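PDB 2PBL: putative esterase/lipase/thioesterase from Silicibacter sp., which has an alpha/beta-hydrolase fold and probably cleaves ester or thioester bonds, although its natural substrate is not established. Local coordinates for residues A[21-32]-A[77-87]; A[45-54]-A[96-104]. All coordinates share one frame; numbering follows the deposited sequence.

Contact 1. Residues A[21-32]-A[77-87]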
loop_
_atom_site.group_PDB
_atom_site.type_symbol
_atom_site.label_atom_id
_atom_site.label_comp_id
_atom_site.label_asym_id
_atom_site.label_seq_id
_atom_site.Cartn_x
_atom_site.Cartn_y
_atom_site.Cartn_z
ATOM N N PRO A 21 9.696 13.277 3.212
ATOM C CA PRO A 21 10.299 12.230 4.051
ATOM C C PRO A 21 10.565 12.631 5.481
ATOM O O PRO A 21 10.187 11.903 6.397
ATOM C CB PRO A 21 11.554 11.846 3.278
ATOM C CG PRO A 21 11.173 12.068 1.878
ATOM C CD PRO A 21 10.385 13.367 1.917
ATOM N N PRO A 22 11.239 13.768 5.694
ATOM C CA PRO A 22 11.468 14.127 7.087
ATOM C C PRO A 22 10.197 14.403 7.886
ATOM O O PRO A 22 10.099 14.035 9.074
ATOM C CB PRO A 22 12.356 15.372 6.986
ATOM C CG PRO A 22 12.208 15.872 5.646
ATOM C CD PRO A 22 11.862 14.728 4.765
ATOM N N ARG A 23 9.212 15.028 7.247
ATOM C CA ARG A 23 7.994 15.365 7.951
ATOM C C ARG A 23 7.154 14.126 8.254
ATOM O O ARG A 23 6.484 14.079 9.277
ATOM C CB ARG A 23 7.177 16.362 7.158
ATOM C CG ARG A 23 7.907 17.685 7.049
ATOM C CD ARG A 23 7.233 18.599 6.105
ATOM N NE ARG A 23 7.997 19.839 5.988
ATOM C CZ ARG A 23 7.632 20.880 5.242
ATOM N NH1 ARG A 23 6.510 20.843 4.531
ATOM N NH2 ARG A 23 8.406 21.952 5.206
ATOM N N TRP A 24 7.163 13.168 7.342
ATOM C CA TRP A 24 6.445 11.902 7.566
ATOM C C TRP A 24 7.036 11.174 8.749
ATOM O O TRP A 24 6.308 10.703 9.620
ATOM C CB TRP A 24 6.538 10.981 6.356
ATOM C CG TRP A 24 5.733 11.337 5.181
ATOM C CD1 TRP A 24 4.510 11.920 5.163
ATOM C CD2 TRP A 24 6.061 11.054 3.825
ATOM N NE1 TRP A 24 4.079 12.045 3.867
ATOM C CE2 TRP A 24 5.001 11.511 3.032
ATOM C CE3 TRP A 24 7.148 10.447 3.199
ATOM C CZ2 TRP A 24 5.001 11.399 1.638
ATOM C CZ3 TRP A 24 7.152 10.349 1.811
ATOM C CH2 TRP A 24 6.083 10.826 1.056
ATOM N N ALA A 25 8.372 11.096 8.755
ATOM C CA ALA A 25 9.119 10.406 9.819
ATOM C C ALA A 25 8.829 11.021 11.142
ATOM O O ALA A 25 8.625 10.325 12.120
ATOM C CB ALA A 25 10.618 10.498 9.540
ATOM N N ALA A 26 8.853 12.350 11.191
ATOM C CA ALA A 26 8.570 13.077 12.414
ATOM C C ALA A 26 7.118 12.896 12.877
ATOM O O ALA A 26 6.850 12.702 14.090
ATOM C CB ALA A 26 8.872 14.585 12.196
ATOM N N SER A 27 6.174 13.041 11.931
ATOM C CA SER A 27 4.756 12.856 12.219
ATOM C C SER A 27 4.476 11.453 12.726
ATOM O O SER A 27 3.695 11.267 13.674
ATOM C CB SER A 27 3.897 13.080 10.973
ATOM O OG SER A 27 3.825 14.449 10.638
ATOM N N ALA A 28 5.107 10.474 12.083
ATOM C CA ALA A 28 4.900 9.067 12.462
ATOM C C ALA A 28 5.433 8.793 13.897
ATOM O O ALA A 28 4.756 8.186 14.745
ATOM C CB ALA A 28 5.508 8.148 11.426
ATOM N N GLU A 29 6.641 9.279 14.171
ATOM C CA GLU A 29 7.249 9.126 15.503
ATOM C C GLU A 29 6.364 9.741 16.587
ATOM O O GLU A 29 6.085 9.091 17.598
ATOM C CB GLU A 29 8.649 9.751 15.522
ATOM C CG GLU A 29 9.468 9.454 16.783
ATOM C CD GLU A 29 10.916 9.985 16.643
ATOM O OE1 GLU A 29 11.114 11.233 16.617
ATOM O OE2 GLU A 29 11.846 9.146 16.549
ATOM N N ASP A 30 5.915 10.978 16.380
ATOM C CA ASP A 30 5.031 11.644 17.352
ATOM C C ASP A 30 3.743 10.835 17.617
ATOM O O ASP A 30 3.287 10.718 18.758
ATOM C CB ASP A 30 4.590 13.028 16.867
ATOM C CG ASP A 30 5.720 14.059 16.863
ATOM O OD1 ASP A 30 6.872 13.709 17.225
ATOM O OD2 ASP A 30 5.442 15.229 16.490
ATOM N N PHE A 31 3.154 10.311 16.541
ATOM C CA PHE A 31 1.961 9.488 16.654
ATOM C C PHE A 31 2.256 8.241 17.482
ATOM O O PHE A 31 1.483 7.899 18.338
ATOM C CB PHE A 31 1.414 9.095 15.268
ATOM C CG PHE A 31 0.386 7.977 15.319
ATOM C CD1 PHE A 31 -0.946 8.248 15.586
ATOM C CD2 PHE A 31 0.785 6.646 15.151
ATOM C CE1 PHE A 31 -1.876 7.215 15.669
ATOM C CE2 PHE A 31 -0.125 5.618 15.208
ATOM C CZ PHE A 31 -1.460 5.899 15.464
ATOM N N ARG A 32 3.345 7.541 17.206
ATOM C CA ARG A 32 3.621 6.319 17.952
ATOM C C ARG A 32 3.733 6.632 19.433
ATOM O O ARG A 32 3.132 5.964 20.264
ATOM C CB ARG A 32 4.904 5.636 17.475
ATOM C CG ARG A 32 4.792 4.955 16.120
ATOM C CD ARG A 32 6.012 4.141 15.764
ATOM N NE ARG A 32 7.217 4.957 15.601
ATOM C CZ ARG A 32 7.589 5.575 14.481
ATOM N NH1 ARG A 32 6.859 5.544 13.384
ATOM N NH2 ARG A 32 8.723 6.247 14.469
ATOM N N PHE A 77 12.128 3.360 2.059
ATOM C CA PHE A 77 11.208 3.518 3.182
ATOM C C PHE A 77 10.969 2.188 3.891
ATOM O O PHE A 77 11.355 1.121 3.406
ATOM C CB PHE A 77 9.899 4.213 2.779
ATOM C CG PHE A 77 10.117 5.554 2.123
ATOM C CD1 PHE A 77 10.230 6.706 2.884
ATOM C CD2 PHE A 77 10.240 5.650 0.786
ATOM C CE1 PHE A 77 10.440 7.956 2.281
ATOM C CE2 PHE A 77 10.467 6.893 0.174
ATOM C CZ PHE A 77 10.575 8.038 0.941
ATOM N N ASP A 78 10.440 2.299 5.099
ATOM C CA ASP A 78 10.005 1.162 5.893
ATOM C C ASP A 78 8.707 1.634 6.550
ATOM O O ASP A 78 8.229 2.737 6.290
ATOM C CB ASP A 78 11.089 0.669 6.883
ATOM C CG ASP A 78 11.538 1.730 7.852
ATOM O OD1 ASP A 78 10.771 2.599 8.223
ATOM O OD2 ASP A 78 12.699 1.670 8.284
ATOM N N LYS A 79 8.154 0.807 7.414
ATOM C CA LYS A 79 6.900 1.125 8.079
ATOM C C LYS A 79 6.908 2.350 8.974
ATOM O O LYS A 79 5.840 2.933 9.200
ATOM C CB LYS A 79 6.433 -0.065 8.931
ATOM C CG LYS A 79 7.358 -0.424 10.108
ATOM C CD LYS A 79 6.968 -1.768 10.754
ATOM C CE LYS A 79 8.054 -2.245 11.701
ATOM N NZ LYS A 79 8.413 -1.171 12.689
ATOM N N SER A 80 8.092 2.748 9.450
ATOM C CA SER A 80 8.199 3.831 10.422
ATOM C C SER A 80 7.868 5.230 9.927
ATOM O O SER A 80 7.680 6.115 10.751
ATOM C CB SER A 80 9.571 3.865 11.094
ATOM O OG SER A 80 10.589 4.348 10.228
ATOM N N SER A 81 7.802 5.445 8.625
ATOM C CA SER A 81 7.437 6.764 8.094
ATOM C C SER A 81 5.933 7.017 7.944
ATOM O O SER A 81 5.534 8.118 7.520
ATOM C CB SER A 81 8.072 6.935 6.739
ATOM O OG SER A 81 9.483 7.091 6.886
ATOM N N TRP A 82 5.087 6.068 8.355
ATOM C CA TRP A 82 3.658 6.169 8.010
ATOM C C TRP A 82 2.621 5.964 9.101
ATOM O O TRP A 82 1.446 6.006 8.815
ATOM C CB TRP A 82 3.355 5.160 6.905
ATOM C CG TRP A 82 4.451 5.028 5.871
ATOM C CD1 TRP A 82 5.441 4.089 5.865
ATOM C CD2 TRP A 82 4.738 5.919 4.789
ATOM N NE1 TRP A 82 6.304 4.322 4.829
ATOM C CE2 TRP A 82 5.886 5.430 4.141
ATOM C CE3 TRP A 82 4.107 7.064 4.275
ATOM C CZ2 TRP A 82 6.431 6.054 3.017
ATOM C CZ3 TRP A 82 4.646 7.676 3.170
ATOM C CH2 TRP A 82 5.784 7.160 2.532
ATOM N N SER A 83 3.065 5.756 10.335
ATOM C CA SER A 83 2.200 5.430 11.468
ATOM C C SER A 83 1.074 6.409 11.641
ATOM O O SER A 83 -0.073 6.016 11.883
ATOM C CB SER A 83 3.043 5.359 12.746
ATOM O OG SER A 83 4.215 4.611 12.441
ATOM N N HIS A 84 1.392 7.695 11.500
ATOM C CA HIS A 84 0.399 8.774 11.701
ATOM C C HIS A 84 -0.824 8.660 10.753
ATOM O O HIS A 84 -1.898 9.230 11.005
ATOM C CB HIS A 84 1.096 10.123 11.518
ATOM C CG HIS A 84 1.617 10.344 10.132
ATOM N ND1 HIS A 84 2.656 9.620 9.592
ATOM C CD2 HIS A 84 1.229 11.217 9.175
ATOM C CE1 HIS A 84 2.885 10.038 8.360
ATOM N NE2 HIS A 84 2.038 11.019 8.085
ATOM N N LEU A 85 -0.666 7.897 9.678
ATOM C CA LEU A 85 -1.767 7.674 8.747
ATOM C C LEU A 85 -2.827 6.687 9.314
ATOM O O LEU A 85 -3.873 6.454 8.702
ATOM C CB LEU A 85 -1.227 7.226 7.407
ATOM C CG LEU A 85 -0.227 8.183 6.711
ATOM C CD1 LEU A 85 0.276 7.600 5.408
ATOM C CD2 LEU A 85 -0.832 9.595 6.458
ATOM N N ALA A 86 -2.557 6.122 10.483
ATOM C CA ALA A 86 -3.505 5.212 11.149
ATOM C C ALA A 86 -4.656 5.940 11.840
ATOM O O ALA A 86 -5.699 5.330 12.142
ATOM C CB ALA A 86 -2.749 4.352 12.177
ATOM N N VAL A 87 -4.513 7.250 12.026
ATOM C CA VAL A 87 -5.504 8.001 12.830
ATOM C C VAL A 87 -6.981 7.890 12.382
ATOM O O VAL A 87 -7.855 7.585 13.181
ATOM C CB VAL A 87 -5.037 9.506 12.971
ATOM C CG1 VAL A 87 -6.146 10.382 13.514
ATOM C CG2 VAL A 87 -3.802 9.553 13.864
HETATM O O HOH W 1 10.450 9.349 5.766
HETATM O O HOH W 2 9.731 7.963 12.433
#
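Trp24 and Trp82 meet with their six-membered rings 4.6 Å apart at the centroids. The planes are turned by 43°, so the pair is neither stacked nor edge-to-face. CZ3 of Trp82 sits over the centre of the Trp24 ring system, and its CH2 comes within 3.5 Å of Trp24 CZ3. At the rim of the Trp24 indole, near its plane, lies Phe77 CE1. Phe77 also takes Pro21 CB at its own edge. His84 adds a third ring to the cluster, rim to rim with the five-membered ring of Trp24. Ser27 CB lies over one face of the imidazole, 3.7 Å from the His84 ring centroid and almost on the normal, in a CH-pi contact. Leu85 CG lies over the opposite face. Phe31 has CG anti to its backbone N (chi1 166°), which brings the ring against the backbone of Ser83 and His84 and the side chains of Ala86 and Val87. Ser83 O is over one ring face, 3.3 Å from Phe31 CE2, and Val87 CG2 is 3.5 Å from Phe31 CE1. Arg32 makes the direct polar link. Its chain bends at chi3, and NH1 donates to Ser80 O at 2.8 Å and to Ser83 OG at 3.0 Å. Both acceptors lie near the guanidinium plane. A water joins Arg32 NH2, Ala25 O and Ser80 O, and a second water joins Pro21 O to Ser81 OG. Helix 20-35 thus packs on the loop between strand 64-69 and helix 87-91. On the sheet side, Trp82 touches Met98 of strand 94-99, and Phe31 meets Phe56 of strand 52-56 edge-to-face.

Contact 2. Residues A[45-54]-A[96-104]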
loop_
_atom_site.group_PDB
_atom_site.type_symbol
_atom_site.label_atom_id
_atom_site.label_comp_id
_atom_site.label_asym_id
_atom_site.label_seq_id
_atom_site.Cartn_x
_atom_site.Cartn_y
_atom_site.Cartn_z
ATOM N N TYR A 45 6.521 -11.023 11.428
ATOM C CA TYR A 45 5.747 -11.905 10.546
ATOM C C TYR A 45 6.699 -12.897 9.875
ATOM O O TYR A 45 6.271 -13.810 9.172
ATOM C CB TYR A 45 4.893 -11.156 9.514
ATOM C CG TYR A 45 5.646 -10.392 8.427
ATOM C CD1 TYR A 45 6.162 -11.052 7.298
ATOM C CD2 TYR A 45 5.797 -9.016 8.498
ATOM C CE1 TYR A 45 6.822 -10.368 6.318
ATOM C CE2 TYR A 45 6.444 -8.313 7.485
ATOM C CZ TYR A 45 6.960 -8.975 6.418
ATOM O OH TYR A 45 7.597 -8.232 5.461
ATOM N N GLY A 46 7.986 -12.721 10.099
ATOM C CA GLY A 46 9.011 -13.549 9.484
ATOM C C GLY A 46 10.285 -13.438 10.276
ATOM O O GLY A 46 10.335 -12.729 11.272
ATOM N N GLU A 47 11.310 -14.151 9.838
ATOM C CA GLU A 47 12.588 -14.168 10.550
ATOM C C GLU A 47 13.530 -13.018 10.209
ATOM O O GLU A 47 14.415 -12.662 11.004
ATOM C CB GLU A 47 13.286 -15.513 10.298
ATOM C CG GLU A 47 12.559 -16.728 10.915
ATOM C CD GLU A 47 12.652 -16.812 12.451
ATOM O OE1 GLU A 47 13.744 -16.556 13.006
ATOM O OE2 GLU A 47 11.647 -17.181 13.100
ATOM N N GLY A 48 13.364 -12.431 9.029
ATOM C CA GLY A 48 14.263 -11.368 8.581
ATOM C C GLY A 48 14.126 -10.105 9.397
ATOM O O GLY A 48 13.090 -9.853 10.005
ATOM N N ASP A 49 15.181 -9.289 9.400
ATOM C CA ASP A 49 15.159 -8.038 10.139
ATOM C C ASP A 49 13.992 -7.138 9.711
ATOM O O ASP A 49 13.440 -6.422 10.549
ATOM C CB ASP A 49 16.483 -7.255 9.970
ATOM C CG ASP A 49 17.720 -8.001 10.547
ATOM O OD1 ASP A 49 17.531 -8.868 11.437
ATOM O OD2 ASP A 49 18.879 -7.703 10.111
ATOM N N ARG A 50 13.622 -7.169 8.437
ATOM C CA ARG A 50 12.538 -6.285 7.928
ATOM C C ARG A 50 11.188 -7.024 7.805
ATOM O O ARG A 50 10.218 -6.487 7.223
ATOM C CB ARG A 50 12.934 -5.616 6.612
ATOM C CG ARG A 50 14.088 -4.658 6.738
ATOM C CD ARG A 50 14.578 -4.170 5.415
ATOM N NE ARG A 50 13.565 -3.411 4.687
ATOM C CZ ARG A 50 13.433 -2.090 4.724
ATOM N NH1 ARG A 50 14.264 -1.326 5.423
ATOM N NH2 ARG A 50 12.448 -1.523 4.050
ATOM N N HIS A 51 11.111 -8.239 8.367
ATOM C CA HIS A 51 9.822 -8.954 8.421
ATOM C C HIS A 51 9.022 -8.606 9.683
ATOM O O HIS A 51 8.617 -9.476 10.458
ATOM C CB HIS A 51 10.001 -10.465 8.284
ATOM C CG HIS A 51 10.664 -10.870 7.007
ATOM N ND1 HIS A 51 11.378 -12.028 6.878
ATOM C CD2 HIS A 51 10.780 -10.223 5.828
ATOM C CE1 HIS A 51 11.884 -12.103 5.662
ATOM N NE2 HIS A 51 11.531 -11.018 5.002
ATOM N N LYS A 52 8.701 -7.323 9.811
ATOM C CA LYS A 52 8.042 -6.804 10.969
ATOM C C LYS A 52 6.872 -5.940 10.563
ATOM O O LYS A 52 6.882 -5.416 9.451
ATOM C CB LYS A 52 8.986 -5.856 11.695
ATOM C CG LYS A 52 10.360 -6.372 12.030
ATOM C CD LYS A 52 10.354 -7.293 13.184
ATOM C CE LYS A 52 11.812 -7.671 13.508
ATOM N NZ LYS A 52 11.919 -8.765 14.477
ATOM N N PHE A 53 5.906 -5.809 11.471
ATOM C CA PHE A 53 4.792 -4.897 11.324
ATOM C C PHE A 53 4.443 -4.252 12.643
ATOM O O PHE A 53 4.720 -4.787 13.720
ATOM C CB PHE A 53 3.544 -5.551 10.712
ATOM C CG PHE A 53 2.867 -6.588 11.579
ATOM C CD1 PHE A 53 3.349 -7.891 11.658
ATOM C CD2 PHE A 53 1.693 -6.291 12.243
ATOM C CE1 PHE A 53 2.719 -8.834 12.456
ATOM C CE2 PHE A 53 1.028 -7.244 13.018
ATOM C CZ PHE A 53 1.548 -8.529 13.108
ATOM N N ASP A 54 3.875 -3.058 12.522
ATOM C CA ASP A 54 3.373 -2.321 13.647
ATOM C C ASP A 54 1.846 -2.541 13.655
ATOM O O ASP A 54 1.191 -2.634 12.609
ATOM C CB ASP A 54 3.719 -0.847 13.558
ATOM C CG ASP A 54 5.226 -0.553 13.757
ATOM O OD1 ASP A 54 6.010 -1.384 14.271
ATOM O OD2 ASP A 54 5.622 0.557 13.375
ATOM N N VAL A 96 -5.020 -1.140 13.112
ATOM C CA VAL A 96 -4.307 -0.831 11.886
ATOM C C VAL A 96 -2.918 -1.454 11.843
ATOM O O VAL A 96 -2.091 -1.199 12.714
ATOM C CB VAL A 96 -4.211 0.728 11.704
ATOM C CG1 VAL A 96 -3.401 1.083 10.465
ATOM C CG2 VAL A 96 -5.611 1.326 11.647
ATOM N N ALA A 97 -2.654 -2.262 10.811
ATOM C CA ALA A 97 -1.372 -2.896 10.677
ATOM C C ALA A 97 -0.579 -2.246 9.563
ATOM O O ALA A 97 -1.132 -2.001 8.494
ATOM C CB ALA A 97 -1.541 -4.419 10.388
HETATM N N MSE A 98 0.725 -2.110 9.754
HETATM C CA MSE A 98 1.615 -1.556 8.752
HETATM C C MSE A 98 2.895 -2.370 8.604
HETATM O O MSE A 98 3.763 -2.307 9.426
HETATM C CB MSE A 98 1.937 -0.098 9.060
HETATM C CG MSE A 98 0.759 0.788 8.765
HETATM SE SE MSE A 98 1.167 2.685 9.085
HETATM C CE MSE A 98 -0.488 3.480 8.639
ATOM N N PRO A 99 3.009 -3.168 7.528
ATOM C CA PRO A 99 4.263 -3.911 7.484
ATOM C C PRO A 99 5.396 -3.209 6.762
ATOM O O PRO A 99 5.183 -2.289 5.929
ATOM C CB PRO A 99 3.878 -5.139 6.649
ATOM C CG PRO A 99 2.927 -4.576 5.688
ATOM C CD PRO A 99 2.109 -3.552 6.435
ATOM N N SER A 100 6.602 -3.663 7.106
ATOM C CA SER A 100 7.800 -3.397 6.361
ATOM C C SER A 100 7.977 -4.675 5.529
ATOM O O SER A 100 7.236 -5.685 5.705
ATOM C CB SER A 100 8.999 -3.216 7.303
ATOM O OG SER A 100 9.053 -1.943 7.912
ATOM N N TYR A 101 8.982 -4.626 4.684
ATOM C CA TYR A 101 9.325 -5.690 3.780
ATOM C C TYR A 101 10.721 -5.427 3.255
ATOM O O TYR A 101 11.183 -4.280 3.290
ATOM C CB TYR A 101 8.312 -5.736 2.657
ATOM C CG TYR A 101 8.003 -4.408 1.971
ATOM C CD1 TYR A 101 8.767 -3.945 0.873
ATOM C CD2 TYR A 101 6.920 -3.637 2.389
ATOM C CE1 TYR A 101 8.465 -2.727 0.252
ATOM C CE2 TYR A 101 6.594 -2.433 1.755
ATOM C CZ TYR A 101 7.363 -1.976 0.711
ATOM O OH TYR A 101 7.000 -0.779 0.133
ATOM N N GLU A 102 11.404 -6.483 2.837
ATOM C CA GLU A 102 12.713 -6.329 2.206
ATOM C C GLU A 102 12.534 -5.618 0.874
ATOM O O GLU A 102 11.461 -5.633 0.268
ATOM C CB GLU A 102 13.432 -7.642 2.036
ATOM C CG GLU A 102 13.737 -8.282 3.341
ATOM C CD GLU A 102 14.511 -9.562 3.143
ATOM O OE1 GLU A 102 13.861 -10.596 3.172
ATOM O OE2 GLU A 102 15.729 -9.506 2.870
ATOM N N LEU A 103 13.619 -4.999 0.442
ATOM C CA LEU A 103 13.613 -4.111 -0.702
ATOM C C LEU A 103 14.485 -4.631 -1.810
ATOM O O LEU A 103 15.387 -5.431 -1.582
ATOM C CB LEU A 103 14.159 -2.763 -0.246
ATOM C CG LEU A 103 13.437 -2.062 0.908
ATOM C CD1 LEU A 103 14.158 -0.794 1.393
ATOM C CD2 LEU A 103 12.030 -1.716 0.471
ATOM N N CYS A 104 14.165 -4.191 -3.021
ATOM C CA CYS A 104 14.964 -4.487 -4.160
ATOM C C CYS A 104 16.190 -3.597 -3.946
ATOM O O CYS A 104 16.037 -2.482 -3.418
ATOM C CB CYS A 104 14.261 -4.143 -5.445
ATOM S SG CYS A 104 12.704 -5.031 -5.748
#
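Arg50 reaches across to the backbone of Tyr101 and the side chain of Leu103. Its CB lies 4.0 Å from Tyr101 O, and CD is at a similar distance from the same oxygen. The chain then bends at chi3 (63°), which turns the guanidinium side-on to that carbonyl. NE donates to Tyr101 O at 2.9 Å and NH2 to the same oxygen at 3.1 Å. The oxygen is in the guanidinium plane. The NE donor stands above the carbonyl plane, while NH2 approaches nearly in line with the C=O bond. Beyond them, Leu103 CD1 covers one guanidinium face, 3.2 Å from Arg50 NH2 and 4.1 Å from Arg50 NH1. NH2 probably also bonds to Phe77 O, so that two carbonyls would hold the rotation of the group. Tyr45 works in a different way. Its OH donates to Ser100 O at 2.6 Å, and that oxygen lies in the plane of the ring, at its edge. One ring face of Tyr45 rests on the backbone of His51. His51 NE2 makes a weak bond to Glu102 OE1, with ring and carboxylate planes 63° apart. Further along, the backbones pair as strands. Ser100 N donates to Lys52 O at 2.9 Å, and Asp54 and Met98, a selenomethionine here, bond in both directions. Phe53 and Pro99 form the non-hydrogen-bonded pair, their CB atoms 4.1 Å apart on one face of the sheet. The side chains of Asp54 and Met98 lie on the other face. This antiparallel join, beside the parallel strands 94-99 and 64-69, is characteristic of the N-terminal part of the alpha/beta-hydrolase sheet.

From the N terminus, helix 20-35 comes first and gives contact 1 its first side. After strand 39-44, contact 2 begins in the loop at 45-51 and runs into strand 52-56. After strand 64-69 the chain returns to the helix at 77-87, closing contact 1. Helix 87-91 and strand 94-99 follow, and 96-104 closes contact 2. The segments alternate, so the two closures cross. The contact centres are about 15 Å apart, yet the contacts touch. Lys79 NZ makes a salt bridge with Asp54 OD1 at 2.9 Å, and Asp78 CB packs on Ser100 OG. Together they tie the N-terminal helix, the 77-87 loop and the antiparallel end of the sheet.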